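Long-range contact in 2-(acetamidomethylene)succinate hydrolase (Mesorhizobium loti, PDB 3KXP), which catalyses the last step of vitamin B6 degradation, hydrolysing (E)-2-(acetamidomethylene)succinate to succinic semialdehyde, acetate, ammonia and carbon dioxide: residues 166-171 with 275-280. Sequence-based numbering, arbitrary orientation.
Sequences DFTPYI and AKTSRL
In this alpha/beta hydrolase fold, the loop that leaves strand 159-165 and carries Asp166, the probable acid of the catalytic triad, packs through Thr168, Pro169 and Tyr170 against Lys276, Thr277 and Leu280 of helix 271-280. Asp166 OD2 is hydrogen-bonded to His294 ND1 and Ser266 OG. Thr277 OG1 lies in the buried part of the contact, 3.2 Å from CB of Thr168 and 3.3 Å from CD of Pro169, while its CG2 meets the same proline carbon at 3.7 Å. A threonine suits this place because its hydroxyl hydrogen-bonds back to Ala273 O within the helix, and its methyl packs against Pro169 CD. On the loop side, Thr168 OG1 stands between its own backbone N and carbonyl carbon (chi1 62°) and bonds to an in-plane lone pair of Pro169 O at 3.0 Å, tying the side chain to the next residue's carbonyl. Tyr170, partly exposed, carries the outer part of the contact, offering a flat ring to Lys276 and a hydroxyl to water. Lys276 CB sits over one ring face, 3.8 Å from the centroid, in a CH-pi contact, and the lysine's extended aliphatic chain brings CD near Tyr170 CG. Leu280, apolar throughout, lays its side chain against the phenol oxygen, CB and CD2 each 3.8 Å from Tyr170 OH. A water that donates to Lys276 O at 2.9 Å also makes a weak hydrogen bond with Tyr170 OH.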
ATOM      1  N   ASP A 166       0.876   6.291 -12.163  1.00 23.19           N
ATOM      2  CA  ASP A 166       1.536   6.059 -13.446  1.00 23.33           C
ATOM      3  C   ASP A 166       2.745   6.884 -13.881  1.00 23.16           C
ATOM      4  O   ASP A 166       2.747   7.461 -14.975  1.00 21.29           O
ATOM      5  CB  ASP A 166       0.495   6.088 -14.569  1.00 24.00           C
ATOM      6  CG  ASP A 166       0.648   4.916 -15.527  1.00 27.73           C
ATOM      7  OD1 ASP A 166       0.480   3.763 -15.075  1.00 33.82           O
ATOM      8  OD2 ASP A 166       0.947   5.133 -16.722  1.00 26.50           O
ATOM      9  N   PHE A 167       3.766   6.939 -13.028  1.00 20.63           N
ATOM     10  CA  PHE A 167       5.001   7.628 -13.361  1.00 19.94           C
ATOM     11  C   PHE A 167       6.068   7.286 -12.351  1.00 21.14           C
ATOM     12  O   PHE A 167       6.083   7.795 -11.230  1.00 25.06           O
ATOM     13  CB  PHE A 167       4.833   9.147 -13.441  1.00 19.94           C
ATOM     14  CG  PHE A 167       5.901   9.814 -14.277  1.00 16.70           C
ATOM     15  CD1 PHE A 167       7.217   9.869 -13.834  1.00 16.06           C
ATOM     16  CD2 PHE A 167       5.604  10.300 -15.543  1.00 16.92           C
ATOM     17  CE1 PHE A 167       8.232  10.393 -14.646  1.00 17.61           C
ATOM     18  CE2 PHE A 167       6.607  10.827 -16.366  1.00 19.25           C
ATOM     19  CZ  PHE A 167       7.926  10.871 -15.915  1.00 16.94           C
ATOM     20  N   THR A 168       6.979   6.429 -12.776  1.00 20.70           N
ATOM     21  CA  THR A 168       8.057   5.947 -11.932  1.00 19.20           C
ATOM     22  C   THR A 168       9.388   6.216 -12.621  1.00 19.42           C
ATOM     23  O   THR A 168       9.429   6.747 -13.731  1.00 18.43           O
ATOM     24  CB  THR A 168       7.935   4.428 -11.762  1.00 20.58           C
ATOM     25  OG1 THR A 168       8.076   3.811 -13.051  1.00 19.82           O
ATOM     26  CG2 THR A 168       6.571   4.049 -11.166  1.00 18.36           C
ATOM     27  N   PRO A 169      10.498   5.857 -11.968  1.00 19.55           N
ATOM     28  CA  PRO A 169      11.784   6.088 -12.623  1.00 21.01           C
ATOM     29  C   PRO A 169      11.922   4.944 -13.624  1.00 23.04           C
ATOM     30  O   PRO A 169      11.027   4.100 -13.720  1.00 22.70           O
ATOM     31  CB  PRO A 169      12.797   5.949 -11.480  1.00 20.86           C
ATOM     32  CG  PRO A 169      11.971   6.092 -10.211  1.00 19.68           C
ATOM     33  CD  PRO A 169      10.688   5.408 -10.578  1.00 20.64           C
ATOM     34  N   TYR A 170      13.021   4.922 -14.370  1.00 24.17           N
ATOM     35  CA  TYR A 170      13.291   3.852 -15.328  1.00 25.36           C
ATOM     36  C   TYR A 170      12.405   3.757 -16.571  1.00 27.18           C
ATOM     37  O   TYR A 170      12.468   2.762 -17.291  1.00 29.83           O
ATOM     38  CB  TYR A 170      13.264   2.499 -14.615  1.00 24.96           C
ATOM     39  CG  TYR A 170      14.112   2.433 -13.371  1.00 25.88           C
ATOM     40  CD1 TYR A 170      13.524   2.316 -12.107  1.00 24.26           C
ATOM     41  CD2 TYR A 170      15.507   2.496 -13.450  1.00 26.60           C
ATOM     42  CE1 TYR A 170      14.311   2.264 -10.950  1.00 24.97           C
ATOM     43  CE2 TYR A 170      16.302   2.444 -12.301  1.00 25.17           C
ATOM     44  CZ  TYR A 170      15.700   2.332 -11.056  1.00 25.73           C
ATOM     45  OH  TYR A 170      16.488   2.306  -9.925  1.00 29.10           O
ATOM     46  N   ILE A 171      11.577   4.761 -16.831  1.00 27.28           N
ATOM     47  CA  ILE A 171      10.731   4.729 -18.022  1.00 26.06           C
ATOM     48  C   ILE A 171      11.652   4.676 -19.244  1.00 26.89           C
ATOM     49  O   ILE A 171      12.616   5.435 -19.327  1.00 27.81           O
ATOM     50  CB  ILE A 171       9.845   5.980 -18.092  1.00 23.92           C
ATOM     51  CG1 ILE A 171       8.904   5.999 -16.881  1.00 23.93           C
ATOM     52  CG2 ILE A 171       9.069   6.002 -19.399  1.00 22.13           C
ATOM     53  CD1 ILE A 171       8.020   7.223 -16.804  1.00 22.40           C
ATOM     54  N   ALA A 275       8.897  -2.927 -12.037  1.00 21.33           N
ATOM     55  CA  ALA A 275       9.690  -3.945 -11.352  1.00 22.05           C
ATOM     56  C   ALA A 275      11.004  -3.364 -10.819  1.00 22.45           C
ATOM     57  O   ALA A 275      11.409  -3.660  -9.695  1.00 23.29           O
ATOM     58  CB  ALA A 275       9.975  -5.112 -12.296  1.00 20.41           C
ATOM     59  N   LYS A 276      11.665  -2.538 -11.625  1.00 23.85           N
ATOM     60  CA  LYS A 276      12.925  -1.919 -11.215  1.00 24.57           C
ATOM     61  C   LYS A 276      12.665  -0.929 -10.089  1.00 24.69           C
ATOM     62  O   LYS A 276      13.424  -0.866  -9.119  1.00 25.80           O
ATOM     63  CB  LYS A 276      13.577  -1.198 -12.396  1.00 26.72           C
ATOM     64  CG  LYS A 276      13.922  -2.110 -13.560  1.00 26.83           C
ATOM     65  CD  LYS A 276      14.421  -1.317 -14.755  1.00 31.21           C
ATOM     66  CE  LYS A 276      14.596  -2.215 -15.974  1.00 35.74           C
ATOM     67  NZ  LYS A 276      15.039  -1.456 -17.185  1.00 38.53           N
ATOM     68  N   THR A 277      11.586  -0.162 -10.218  1.00 23.74           N
ATOM     69  CA  THR A 277      11.220   0.816  -9.200  1.00 22.24           C
ATOM     70  C   THR A 277      11.030   0.100  -7.863  1.00 22.57           C
ATOM     71  O   THR A 277      11.607   0.503  -6.850  1.00 23.24           O
ATOM     72  CB  THR A 277       9.909   1.556  -9.565  1.00 22.34           C
ATOM     73  OG1 THR A 277      10.064   2.223 -10.826  1.00 24.24           O
ATOM     74  CG2 THR A 277       9.560   2.585  -8.500  1.00 21.06           C
ATOM     75  N   SER A 278      10.226  -0.963  -7.863  1.00 22.02           N
ATOM     76  CA  SER A 278       9.979  -1.729  -6.647  1.00 23.75           C
ATOM     77  C   SER A 278      11.260  -2.316  -6.067  1.00 24.29           C
ATOM     78  O   SER A 278      11.381  -2.468  -4.865  1.00 25.81           O
ATOM     79  CB  SER A 278       8.972  -2.850  -6.910  1.00 23.33           C
ATOM     80  OG  SER A 278       7.654  -2.332  -6.957  1.00 25.88           O
ATOM     81  N   ARG A 279      12.220  -2.648  -6.920  1.00 24.87           N
ATOM     82  CA  ARG A 279      13.481  -3.194  -6.436  1.00 27.26           C
ATOM     83  C   ARG A 279      14.297  -2.072  -5.771  1.00 26.81           C
ATOM     84  O   ARG A 279      15.069  -2.314  -4.843  1.00 23.94           O
ATOM     85  CB  ARG A 279      14.259  -3.803  -7.603  1.00 30.34           C
ATOM     86  CG  ARG A 279      15.605  -4.372  -7.229  1.00 36.49           C
ATOM     87  CD  ARG A 279      16.251  -4.994  -8.457  1.00 40.82           C
ATOM     88  NE  ARG A 279      15.325  -5.911  -9.119  1.00 40.81           N
ATOM     89  CZ  ARG A 279      14.947  -5.805 -10.388  1.00 41.53           C
ATOM     90  NH1 ARG A 279      15.414  -4.822 -11.147  1.00 38.65           N
ATOM     91  NH2 ARG A 279      14.092  -6.683 -10.899  1.00 41.92           N
ATOM     92  N   LEU A 280      14.112  -0.847  -6.259  1.00 26.14           N
ATOM     93  CA  LEU A 280      14.795   0.331  -5.727  1.00 26.56           C
ATOM     94  C   LEU A 280      14.197   0.685  -4.363  1.00 26.69           C
ATOM     95  O   LEU A 280      14.914   1.042  -3.421  1.00 26.80           O
ATOM     96  CB  LEU A 280      14.615   1.519  -6.683  1.00 25.29           C
ATOM     97  CG  LEU A 280      15.143   2.858  -6.163  1.00 24.31           C
ATOM     98  CD1 LEU A 280      16.668   2.800  -6.087  1.00 22.15           C
ATOM     99  CD2 LEU A 280      14.679   3.988  -7.084  1.00 23.12           C
TER
HETATM  100  O   HOH W   1      16.300  -0.690  -9.589  1.00 28.11           O